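Local coordinates for protein beta-lactamase (Burkholderia cenocepacia, PDB 5E2G) that probably hydrolyses beta-lactams to substituted beta-amino acids, as a member of the class C beta-lactamase family, at residues 6-11 / 37-41; 320-324 / 347-351; 185-189 / 215-219; 78-82 / 160-165; 257-261 / 293-297. All coordinates share one frame; numbering follows the deposited sequence.

Contact 1 of 5, residues 6-11 / 37-41; sequences LRDTVT and YVFDY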
# COMPACT_ATOMS: atom_id res chain seq x y z
N LEU A 6 5.56 6.62 25.13
CA LEU A 6 5.39 6.19 23.75
C LEU A 6 6.09 7.14 22.79
O LEU A 6 6.80 6.71 21.88
CB LEU A 6 3.91 6.08 23.42
CG LEU A 6 3.61 5.60 22.01
CD1 LEU A 6 4.44 4.37 21.67
CD2 LEU A 6 2.13 5.32 21.86
N ARG A 7 5.92 8.45 22.98
CA ARG A 7 6.56 9.40 22.08
C ARG A 7 8.07 9.30 22.18
O ARG A 7 8.77 9.35 21.16
CB ARG A 7 6.08 10.83 22.35
CG ARG A 7 6.25 11.74 21.14
CD ARG A 7 6.08 13.23 21.42
NE ARG A 7 6.82 14.02 20.43
CZ ARG A 7 6.31 14.51 19.31
NH1 ARG A 7 7.08 15.21 18.47
NH2 ARG A 7 5.03 14.32 19.02
N ASP A 8 8.60 9.13 23.40
CA ASP A 8 10.04 8.98 23.56
C ASP A 8 10.54 7.77 22.80
O ASP A 8 11.59 7.83 22.15
CB ASP A 8 10.41 8.86 25.04
CG ASP A 8 9.94 10.05 25.86
OD1 ASP A 8 9.54 11.07 25.26
OD2 ASP A 8 9.97 9.95 27.10
N THR A 9 9.80 6.66 22.86
CA THR A 9 10.20 5.46 22.14
C THR A 9 10.29 5.73 20.64
O THR A 9 11.25 5.32 19.98
CB THR A 9 9.22 4.33 22.42
OG1 THR A 9 9.14 4.09 23.83
CG2 THR A 9 9.67 3.06 21.71
N VAL A 10 9.28 6.41 20.09
CA VAL A 10 9.31 6.73 18.66
C VAL A 10 10.46 7.68 18.36
O VAL A 10 11.27 7.44 17.46
CB VAL A 10 7.96 7.32 18.22
CG1 VAL A 10 8.08 7.95 16.85
CG2 VAL A 10 6.90 6.23 18.20
N THR A 11 10.57 8.75 19.15
CA THR A 11 11.56 9.79 18.88
C THR A 11 12.96 9.22 18.80
O THR A 11 13.75 9.61 17.93
CB THR A 11 11.48 10.88 19.95
OG1 THR A 11 10.15 11.41 20.01
CG2 THR A 11 12.45 12.00 19.64
N TYR A 37 -2.34 6.75 18.19
CA TYR A 37 -1.54 7.93 18.51
C TYR A 37 -0.87 8.40 17.23
O TYR A 37 -0.45 7.58 16.42
CB TYR A 37 -0.45 7.65 19.55
CG TYR A 37 -0.93 7.07 20.86
CD1 TYR A 37 -1.20 7.89 21.95
CD2 TYR A 37 -1.11 5.70 21.01
CE1 TYR A 37 -1.64 7.37 23.14
CE2 TYR A 37 -1.55 5.17 22.20
CZ TYR A 37 -1.81 6.01 23.27
OH TYR A 37 -2.25 5.49 24.46
N VAL A 38 -0.76 9.71 17.06
CA VAL A 38 -0.02 10.27 15.94
C VAL A 38 1.00 11.26 16.48
O VAL A 38 0.65 12.14 17.27
CB VAL A 38 -0.93 10.94 14.90
CG1 VAL A 38 -0.10 11.60 13.82
CG2 VAL A 38 -1.87 9.90 14.29
N PHE A 39 2.25 11.11 16.06
CA PHE A 39 3.36 11.94 16.51
C PHE A 39 3.98 12.61 15.29
O PHE A 39 4.47 11.93 14.39
CB PHE A 39 4.40 11.09 17.24
CG PHE A 39 3.83 10.30 18.38
CD1 PHE A 39 3.33 10.93 19.51
CD2 PHE A 39 3.78 8.92 18.32
CE1 PHE A 39 2.80 10.21 20.56
CE2 PHE A 39 3.26 8.19 19.37
CZ PHE A 39 2.77 8.84 20.48
N ASP A 40 3.95 13.94 15.27
CA ASP A 40 4.43 14.72 14.13
C ASP A 40 5.83 15.24 14.41
O ASP A 40 6.15 15.60 15.55
CB ASP A 40 3.48 15.88 13.81
CG ASP A 40 2.14 15.41 13.24
OD1 ASP A 40 2.10 14.36 12.55
OD2 ASP A 40 1.11 16.08 13.49
N TYR A 41 6.65 15.30 13.37
CA TYR A 41 8.03 15.76 13.49
C TYR A 41 8.39 16.68 12.33
O TYR A 41 8.03 16.40 11.18
CB TYR A 41 9.02 14.59 13.53
CG TYR A 41 8.81 13.65 14.69
CD1 TYR A 41 7.89 12.61 14.62
CD2 TYR A 41 9.53 13.80 15.87
CE1 TYR A 41 7.70 11.75 15.68
CE2 TYR A 41 9.35 12.95 16.93
CZ TYR A 41 8.43 11.92 16.83
OH TYR A 41 8.25 11.07 17.90
O HOH W 1 2.89 15.72 17.31

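Contact 2 of 5, residues 320-324 / 347-351; sequences FSTYV and RVKAA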
# COMPACT_ATOMS: atom_id res chain seq x y z
N PHE A 320 8.87 10.97 -1.28
CA PHE A 320 8.27 10.52 -0.03
C PHE A 320 8.63 9.06 0.26
O PHE A 320 8.91 8.27 -0.64
CB PHE A 320 6.74 10.64 -0.06
CG PHE A 320 6.22 12.05 -0.18
CD1 PHE A 320 6.22 12.72 -1.39
CD2 PHE A 320 5.67 12.69 0.93
CE1 PHE A 320 5.72 14.01 -1.50
CE2 PHE A 320 5.17 13.98 0.83
CZ PHE A 320 5.19 14.64 -0.39
N SER A 321 8.57 8.70 1.55
CA SER A 321 8.83 7.34 2.00
C SER A 321 7.77 6.90 3.00
O SER A 321 7.48 7.62 3.96
CB SER A 321 10.22 7.23 2.65
OG SER A 321 11.24 7.48 1.70
N THR A 322 7.21 5.71 2.79
CA THR A 322 6.10 5.19 3.58
C THR A 322 6.39 3.77 4.02
O THR A 322 7.01 2.99 3.29
CB THR A 322 4.80 5.21 2.77
OG1 THR A 322 4.68 6.48 2.13
CG2 THR A 322 3.59 4.97 3.66
N TYR A 323 5.92 3.41 5.22
CA TYR A 323 5.95 2.03 5.69
C TYR A 323 4.76 1.79 6.59
O TYR A 323 4.41 2.65 7.41
CB TYR A 323 7.25 1.71 6.45
CG TYR A 323 7.38 0.24 6.82
CD1 TYR A 323 7.41 -0.75 5.84
CD2 TYR A 323 7.50 -0.15 8.14
CE1 TYR A 323 7.54 -2.09 6.17
CE2 TYR A 323 7.63 -1.50 8.48
CZ TYR A 323 7.65 -2.46 7.49
OH TYR A 323 7.78 -3.79 7.83
N VAL A 324 4.15 0.62 6.46
CA VAL A 324 3.00 0.21 7.25
C VAL A 324 3.23 -1.22 7.72
O VAL A 324 3.55 -2.09 6.91
CB VAL A 324 1.70 0.27 6.42
CG1 VAL A 324 0.55 -0.28 7.23
CG2 VAL A 324 1.44 1.70 5.94
N ARG A 347 13.35 1.94 7.40
CA ARG A 347 11.97 1.98 7.89
C ARG A 347 11.63 0.68 8.60
O ARG A 347 10.95 0.68 9.64
CB ARG A 347 11.00 2.23 6.73
CG ARG A 347 11.52 3.14 5.65
CD ARG A 347 10.58 3.17 4.45
NE ARG A 347 11.27 3.66 3.27
CZ ARG A 347 10.76 3.65 2.05
NH1 ARG A 347 9.54 3.17 1.84
NH2 ARG A 347 11.46 4.11 1.02
N VAL A 348 12.09 -0.44 8.05
CA VAL A 348 11.80 -1.75 8.62
C VAL A 348 12.40 -1.85 10.02
O VAL A 348 11.73 -2.25 10.97
CB VAL A 348 12.30 -2.86 7.69
CG1 VAL A 348 12.17 -4.21 8.36
CG2 VAL A 348 11.54 -2.84 6.38
N LYS A 349 13.68 -1.46 10.15
CA LYS A 349 14.38 -1.61 11.42
C LYS A 349 13.73 -0.77 12.51
O LYS A 349 13.57 -1.24 13.64
CB LYS A 349 15.84 -1.21 11.27
CG LYS A 349 16.68 -2.12 10.40
CD LYS A 349 18.09 -1.59 10.32
CE LYS A 349 18.71 -1.86 8.96
NZ LYS A 349 19.87 -0.96 8.73
N ALA A 350 13.33 0.46 12.18
CA ALA A 350 12.71 1.33 13.17
C ALA A 350 11.35 0.78 13.61
O ALA A 350 11.04 0.76 14.80
CB ALA A 350 12.60 2.74 12.62
N ALA A 351 10.54 0.32 12.65
CA ALA A 351 9.26 -0.28 13.01
C ALA A 351 9.46 -1.49 13.90
O ALA A 351 8.74 -1.67 14.90
CB ALA A 351 8.50 -0.66 11.74

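Contact 3 of 5, residues 185-189 / 215-219; sequences TYINV and LWQPA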
# COMPACT_ATOMS: atom_id res chain seq x y z
N THR A 185 -8.10 11.80 2.92
CA THR A 185 -7.47 10.85 2.02
C THR A 185 -8.02 11.11 0.62
O THR A 185 -9.23 11.19 0.44
CB THR A 185 -7.75 9.41 2.46
OG1 THR A 185 -7.27 9.21 3.79
CG2 THR A 185 -7.06 8.42 1.54
N TYR A 186 -7.12 11.24 -0.36
CA TYR A 186 -7.52 11.67 -1.69
C TYR A 186 -6.78 10.89 -2.77
O TYR A 186 -5.60 10.57 -2.62
CB TYR A 186 -7.26 13.17 -1.90
CG TYR A 186 -7.79 14.01 -0.76
CD1 TYR A 186 -9.15 14.25 -0.63
CD2 TYR A 186 -6.93 14.54 0.19
CE1 TYR A 186 -9.65 15.01 0.41
CE2 TYR A 186 -7.41 15.30 1.23
CZ TYR A 186 -8.77 15.53 1.34
OH TYR A 186 -9.25 16.28 2.38
N ILE A 187 -7.49 10.61 -3.86
CA ILE A 187 -6.81 10.36 -5.13
C ILE A 187 -6.51 11.68 -5.81
O ILE A 187 -5.39 11.92 -6.28
CB ILE A 187 -7.67 9.44 -6.02
CG1 ILE A 187 -7.87 8.07 -5.37
CG2 ILE A 187 -7.06 9.30 -7.40
CD1 ILE A 187 -6.59 7.32 -5.12
N ASN A 188 -7.50 12.56 -5.87
CA ASN A 188 -7.37 13.92 -6.38
C ASN A 188 -7.50 14.87 -5.20
O ASN A 188 -8.56 14.95 -4.57
CB ASN A 188 -8.43 14.20 -7.43
CG ASN A 188 -8.36 13.24 -8.60
OD1 ASN A 188 -9.30 12.49 -8.86
ND2 ASN A 188 -7.22 13.25 -9.29
N VAL A 189 -6.42 15.57 -4.88
CA VAL A 189 -6.44 16.47 -3.72
C VAL A 189 -7.24 17.72 -4.08
O VAL A 189 -6.96 18.36 -5.10
CB VAL A 189 -5.02 16.84 -3.30
CG1 VAL A 189 -5.04 17.81 -2.13
CG2 VAL A 189 -4.24 15.58 -2.93
N LEU A 215 -2.70 4.71 -15.29
CA LEU A 215 -2.92 3.88 -14.11
C LEU A 215 -2.23 4.48 -12.89
O LEU A 215 -1.73 3.75 -12.03
CB LEU A 215 -2.43 2.44 -14.32
CG LEU A 215 -3.12 1.46 -15.28
CD1 LEU A 215 -4.62 1.48 -15.08
CD2 LEU A 215 -2.76 1.73 -16.73
N TRP A 216 -2.18 5.81 -12.81
CA TRP A 216 -1.52 6.44 -11.67
C TRP A 216 -2.37 6.38 -10.41
O TRP A 216 -1.83 6.30 -9.31
CB TRP A 216 -1.20 7.91 -11.98
CG TRP A 216 -2.41 8.81 -12.01
CD1 TRP A 216 -3.20 9.10 -13.09
CD2 TRP A 216 -2.96 9.54 -10.90
NE1 TRP A 216 -4.21 9.96 -12.71
CE2 TRP A 216 -4.09 10.24 -11.38
CE3 TRP A 216 -2.61 9.66 -9.54
CZ2 TRP A 216 -4.87 11.06 -10.55
CZ3 TRP A 216 -3.39 10.48 -8.73
CH2 TRP A 216 -4.50 11.16 -9.23
N GLN A 217 -3.68 6.46 -10.56
CA GLN A 217 -4.55 6.43 -9.38
C GLN A 217 -4.52 5.08 -8.67
O GLN A 217 -4.34 5.06 -7.44
CB GLN A 217 -5.97 6.83 -9.77
CG GLN A 217 -6.05 7.58 -11.07
CD GLN A 217 -7.47 7.89 -11.46
OE1 GLN A 217 -8.17 7.06 -12.04
NE2 GLN A 217 -7.93 9.10 -11.14
N PRO A 218 -4.69 3.94 -9.36
CA PRO A 218 -4.75 2.67 -8.62
C PRO A 218 -3.42 2.24 -8.04
O PRO A 218 -3.41 1.52 -7.04
CB PRO A 218 -5.25 1.67 -9.68
CG PRO A 218 -5.69 2.48 -10.84
CD PRO A 218 -4.86 3.71 -10.81
N ALA A 219 -2.30 2.67 -8.63
CA ALA A 219 -1.01 2.15 -8.23
C ALA A 219 -0.31 3.00 -7.18
O ALA A 219 0.38 2.46 -6.31
CB ALA A 219 -0.10 2.00 -9.46
O HOH W 2 -9.29 11.35 -11.46

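Contact 4 of 5, residues 78-82 / 160-165; sequences GGELS and TAKAMH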
# COMPACT_ATOMS: atom_id res chain seq x y z
N GLY A 78 -19.26 -8.66 -2.88
CA GLY A 78 -20.59 -8.41 -3.36
C GLY A 78 -20.96 -9.13 -4.64
O GLY A 78 -22.00 -8.84 -5.23
N GLY A 79 -20.13 -10.08 -5.07
CA GLY A 79 -20.41 -10.82 -6.28
C GLY A 79 -20.22 -10.06 -7.56
O GLY A 79 -20.62 -10.56 -8.62
N GLU A 80 -19.63 -8.87 -7.51
CA GLU A 80 -19.48 -8.09 -8.73
C GLU A 80 -18.29 -8.54 -9.55
O GLU A 80 -18.23 -8.25 -10.74
CB GLU A 80 -19.37 -6.61 -8.38
CG GLU A 80 -20.43 -6.22 -7.36
CD GLU A 80 -20.50 -4.74 -7.14
OE1 GLU A 80 -20.74 -4.00 -8.12
OE2 GLU A 80 -20.32 -4.31 -5.98
N LEU A 81 -17.36 -9.26 -8.93
CA LEU A 81 -16.25 -9.87 -9.65
C LEU A 81 -15.79 -11.11 -8.90
O LEU A 81 -16.14 -11.34 -7.74
CB LEU A 81 -15.08 -8.90 -9.84
CG LEU A 81 -14.35 -8.31 -8.64
CD1 LEU A 81 -13.33 -9.26 -8.02
CD2 LEU A 81 -13.67 -7.02 -9.07
N SER A 82 -14.98 -11.91 -9.59
CA SER A 82 -14.18 -12.95 -8.98
C SER A 82 -12.71 -12.62 -9.21
O SER A 82 -12.34 -12.14 -10.28
CB SER A 82 -14.51 -14.33 -9.57
OG SER A 82 -13.49 -15.27 -9.30
N THR A 160 -11.46 -3.57 -11.51
CA THR A 160 -12.45 -3.52 -10.43
C THR A 160 -13.48 -2.42 -10.67
O THR A 160 -14.68 -2.61 -10.44
CB THR A 160 -11.74 -3.30 -9.10
OG1 THR A 160 -10.83 -4.39 -8.87
CG2 THR A 160 -12.75 -3.21 -7.96
N ALA A 161 -13.03 -1.25 -11.14
CA ALA A 161 -13.96 -0.17 -11.45
C ALA A 161 -14.89 -0.55 -12.59
O ALA A 161 -16.08 -0.23 -12.56
CB ALA A 161 -13.19 1.10 -11.76
N LYS A 162 -14.36 -1.23 -13.62
CA LYS A 162 -15.22 -1.77 -14.68
C LYS A 162 -16.30 -2.66 -14.09
O LYS A 162 -17.49 -2.49 -14.39
CB LYS A 162 -14.39 -2.56 -15.68
CG LYS A 162 -13.73 -1.74 -16.75
CD LYS A 162 -14.73 -1.28 -17.80
CE LYS A 162 -14.05 -0.47 -18.86
NZ LYS A 162 -15.01 0.01 -19.87
N ALA A 163 -15.91 -3.61 -13.24
CA ALA A 163 -16.86 -4.54 -12.65
C ALA A 163 -17.86 -3.82 -11.74
O ALA A 163 -19.02 -4.24 -11.67
CB ALA A 163 -16.11 -5.61 -11.86
N MSE A 164 -17.44 -2.76 -11.06
CA MSE A 164 -18.34 -2.07 -10.14
C MSE A 164 -19.15 -0.95 -10.78
O MSE A 164 -19.89 -0.25 -10.09
CB MSE A 164 -17.54 -1.52 -8.96
CG MSE A 164 -16.87 -2.61 -8.15
SE MSE A 164 -16.01 -1.93 -6.55
CE MSE A 164 -17.58 -1.91 -5.37
N HIS A 165 -19.02 -0.78 -12.09
CA HIS A 165 -19.82 0.18 -12.85
C HIS A 165 -19.62 1.59 -12.33
O HIS A 165 -20.58 2.34 -12.11
CB HIS A 165 -21.30 -0.20 -12.81
CG HIS A 165 -21.54 -1.66 -12.96
ND1 HIS A 165 -21.40 -2.32 -14.16
CD2 HIS A 165 -21.90 -2.60 -12.06
CE1 HIS A 165 -21.67 -3.60 -13.99
NE2 HIS A 165 -21.98 -3.80 -12.72
O HOH W 3 -19.82 -6.69 -12.31

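Contact 5 of 5, residues 257-261 / 293-297; sequences YFRAG and AVPAS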
# COMPACT_ATOMS: atom_id res chain seq x y z
N TYR A 257 -1.44 -16.19 -0.79
CA TYR A 257 -1.56 -16.84 -2.09
C TYR A 257 -0.27 -17.45 -2.62
O TYR A 257 -0.32 -18.49 -3.29
CB TYR A 257 -2.10 -15.85 -3.12
CG TYR A 257 -3.52 -15.43 -2.87
CD1 TYR A 257 -4.57 -16.30 -3.10
CD2 TYR A 257 -3.82 -14.15 -2.40
CE1 TYR A 257 -5.89 -15.91 -2.87
CE2 TYR A 257 -5.12 -13.75 -2.17
CZ TYR A 257 -6.16 -14.64 -2.41
OH TYR A 257 -7.45 -14.24 -2.18
N PHE A 258 0.88 -16.81 -2.39
CA PHE A 258 2.16 -17.27 -2.92
C PHE A 258 3.25 -17.14 -1.87
O PHE A 258 3.25 -16.20 -1.08
CB PHE A 258 2.62 -16.47 -4.13
CG PHE A 258 1.76 -16.60 -5.35
CD1 PHE A 258 0.75 -15.68 -5.61
CD2 PHE A 258 1.98 -17.63 -6.25
CE1 PHE A 258 -0.04 -15.79 -6.74
CE2 PHE A 258 1.20 -17.75 -7.39
CZ PHE A 258 0.18 -16.82 -7.63
N ARG A 259 4.19 -18.09 -1.89
CA ARG A 259 5.51 -17.86 -1.32
C ARG A 259 6.42 -17.29 -2.40
O ARG A 259 6.41 -17.76 -3.53
CB ARG A 259 6.14 -19.15 -0.80
CG ARG A 259 5.24 -20.00 0.02
CD ARG A 259 4.90 -19.35 1.34
NE ARG A 259 4.07 -20.26 2.13
CZ ARG A 259 3.57 -19.99 3.32
NH1 ARG A 259 3.82 -18.81 3.87
NH2 ARG A 259 2.84 -20.89 3.96
N ALA A 260 7.19 -16.27 -2.04
CA ALA A 260 8.28 -15.79 -2.90
C ALA A 260 9.48 -15.53 -2.00
O ALA A 260 9.47 -14.59 -1.21
CB ALA A 260 7.88 -14.53 -3.67
N GLY A 261 10.49 -16.38 -2.11
CA GLY A 261 11.57 -16.38 -1.16
C GLY A 261 11.05 -16.39 0.26
O GLY A 261 10.22 -17.23 0.63
N ALA A 293 12.59 -10.98 -10.71
CA ALA A 293 11.45 -11.85 -10.99
C ALA A 293 11.62 -13.13 -10.17
O ALA A 293 12.16 -14.14 -10.64
CB ALA A 293 11.35 -12.15 -12.48
N VAL A 294 11.14 -13.09 -8.94
CA VAL A 294 11.35 -14.19 -7.99
C VAL A 294 10.38 -15.32 -8.33
O VAL A 294 9.19 -15.06 -8.56
CB VAL A 294 11.13 -13.69 -6.56
CG1 VAL A 294 11.44 -14.80 -5.56
CG2 VAL A 294 11.99 -12.47 -6.29
N PRO A 295 10.84 -16.57 -8.39
CA PRO A 295 9.90 -17.68 -8.53
C PRO A 295 8.93 -17.70 -7.36
O PRO A 295 9.32 -17.52 -6.20
CB PRO A 295 10.81 -18.91 -8.54
CG PRO A 295 12.10 -18.39 -9.09
CD PRO A 295 12.24 -17.01 -8.54
N ALA A 296 7.66 -17.90 -7.67
CA ALA A 296 6.58 -17.80 -6.70
C ALA A 296 5.79 -19.10 -6.71
O ALA A 296 5.25 -19.48 -7.75
CB ALA A 296 5.67 -16.62 -7.01
N SER A 297 5.71 -19.77 -5.57
CA SER A 297 4.98 -21.02 -5.50
C SER A 297 3.60 -20.77 -4.91
O SER A 297 3.47 -20.15 -3.86
CB SER A 297 5.73 -22.07 -4.69
OG SER A 297 6.27 -21.52 -3.51
O HOH W 4 10.34 -18.94 -3.98

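Contact 1 of 5, residues 6-11 / 37-41
Helix 6-11 lies over strand 37-41 with the axes of these short segments 9.8 Å apart and 48° between their directions, so that L6, R7, V10 and T11 meet every second residue of the strand, Y37, F39 and Y41. L6 meets two of the three rings: its CD2 sits over a face of the Y37 ring, a CH-pi contact 3.7 Å from the centroid, while its CG touches F39 CZ at 3.7 Å. R7 CA covers a face of F39, and R7 CG comes within 3.4 Å of F39 CD1. With CG anti to the backbone N (chi1 -156°) and the chain extended to NE, R7 carries its guanidinium along the strand. There R7 NH1 gives a fairly straight bond to D40 O (3.1 Å), and NH2 and D40 N share a water. The same NH1 lies over one face of Y41, an off-centre cation-pi contact with R7 CZ 4.6 Å from the Y41 ring centroid. Y41 OH donates to T11 OG1 (2.9 Å), which in turn donates to R7 O. One arginine thus joins apolar, pi and hydrogen-bond partners, and a relay of hydroxyls ties outermost strand 35-42 to the backbone of helix 3-21.

Contact 2 of 5, residues 320-324 / 347-351
R347 leaves its helix with CG anti to the carbonyl carbon (chi1 -35°) and then runs extended from CG to NE, while Y323 holds CG anti to its backbone N (chi1 -174°). These turns lay the arginine along strand 321-324 and send the tyrosine ring toward the next turn of helix 347-351. The two side chains pass at their roots, Y323 CB to R347 CB 3.8 Å. Beyond that point they diverge. R347 NH1 donates to T322 O over 2.9 Å, a bent bond (136° at the hydrogen), and S321 CB sits over the centre of one guanidinium face, 3.7 Å from R347 CZ. At the other end A351 CB meets the edge of the Y323 ring, 3.5 Å from CE2, and V348 CG2 touches CZ at 4.1 Å. Outside the pair, R347 NH2 reaches V342 O and S316 OG, S321 OG bonds to G340 O and V342 N, and Y323 OH bonds to N312 ND2 and W310 NE1. Neutral carbonyl and hydroxyl oxygens are thus among the partners of this buried guanidinium and help hold its rotation, while the T322 O bond and the Y323 packing fasten helix 344-357 to strand 321-327 of the central sheet.

Contact 3 of 5, residues 185-189 / 215-219
The indole of W216 meets I187 and N188 with its edge: I187 O and N188 ND2 both lie near the ring plane, at 3.2 Å and 3.4 Å from CH2. Over one face of the same ring lies CG of its own neighbour Q217, and the amide of N188, at the edge, is turned 63° from the indole plane. The site joins two connecting parts of the serine beta-lactamase fold, the loop that follows helix 168-180 and the first turn of the short helix 216-220, for which L215 is the N-cap residue. W216 CG stands between the backbone N and the carbonyl carbon (chi1 72°), the crowded position, and from there the six-membered ring reaches the loop.

I187 supplies the apolar part. Its CG2 branch touches W216 CH2 at 3.7 Å and Q217 CB at 3.6 Å, crossing the glutamine side chain at about a right angle. The first torsion of Q217 is close to eclipsed (chi1 -20°), which hints at some strain, whereas the rest of the chain is extended.

The loop is held from elsewhere too. E173 OE2 accepts from the backbone N atoms of both I187 and N188, and R223 NH2 bonds to I187 O, the oxygen that faces the indole edge. Thus a carbonyl at the ring edge already has a charged donor.

Across the segments no direct hydrogen bond forms. A water instead donates to N188 OD1 over 2.8 Å and accepts from Q217 NE2, the latter bond weak.

Contact 4 of 5, residues 78-82 / 160-165
E80 and L81 meet the last turn of helix 150-164 through A163, the CA atoms of E80 and A163 lying 5.9 Å apart. The apolar contact is between one methyl on each side, L81 CD2 touching A163 CB at 4.0 Å. L81 places CG between its backbone N and carbonyl carbon (chi1 62°); with the second torsion, this brings CD2 to T160.

Methyl-to-oxygen van der Waals contacts flank it. L81 CD2 lies 3.9 Å from T160 OG1, a hydroxyl already bonded to L156 O within its own helix, and A163 CB abuts E80 O at 3.6 Å.

The carboxylate makes van der Waals contacts of its own. The E80 chain is extended beyond CG, bringing OE2 to 3.7 Å from CE of M164, a selenomethionine whose side chain crosses it at about a right angle, and OE1 to 3.7 Å from M164 CA. Its charge is met elsewhere, by a salt bridge from OE2 to R245 NH2.

Polar linkage across the segments runs through water: one molecule donates to E80 O and to A163 O, each over 2.7 Å.

Both segments hold helix termini closed by Schellman motifs, with G79 the C-prime residue after helix 64-77 and H165 at positive phi after helix 150-164. The turn after helix 64-77 packs on the last turn of helix 150-164; L81 and A163 both also touch Y90 of helix 87-90, while M164 turns to A75 of helix 64-77 and to L171 and R175 of helix 168-180.

Contact 5 of 5, residues 257-261 / 293-297
R259 and S297 form the antiparallel hydrogen-bonded pair between strands 257-260 and 294-297, with R259 N to S297 O and S297 N to R259 O both 2.9 Å. Their side chains share one face of the sheet. S297 sets OG between its backbone N and carbonyl carbon (chi1 44°), a rotation that leaves the hydroxyl oxygen 3.6 Å from R259 CB. R259 bends at its second torsion (chi2 -68°), and its guanidinium departs from the partner strand: NH1 bonds to T264 OG1, and a bound thiocyanate ion lies about 4 Å from the side chain.

On the opposite face A260 and A296 turn their methyls. The ring of F258 approaches obliquely, its CD2 3.9 Å from A296 CB, while F258 CA makes a CA-H...O contact of 3.3 Å with S297 O.

Within the large antiparallel sheet of this fold, strand 256-260 runs between 263-265 and 294-303. Y257 and F258 both face Q265 on its other side, a classic beta bulge.

Farther along, the CG1 branch of V294 reaches A260 CB at 4.0 Å and also comes near G261 N; M289 touches both V294 and A260. Beside them one water accepts from G261 N, at positive phi, and donates to P295 O over 2.8 Å.

In the fold
Contacts 1, 2 and 5 all reach the large antiparallel sheet: contact 1 sets helix 3-21 against outermost strand 35-42, contact 2 sets helix 344-357 against strand 321-327, and contact 5 pairs strands 256-260 and 294-303. Centres of contacts 1 and 2 are about 14 Å apart, those of 1 and 5 about 36 Å. Contacts 3 and 4, about 19 Å apart between centres, lie among helices and loops, and both border helix 168-180. In the chain the contacts follow in series, 1, 4, 3, 5, 2. First and last helices thus return to the same sheet, while much of the chain between residues 64 and 235 builds the helical part, as in serine beta-lactamases, whose active site lies between the two.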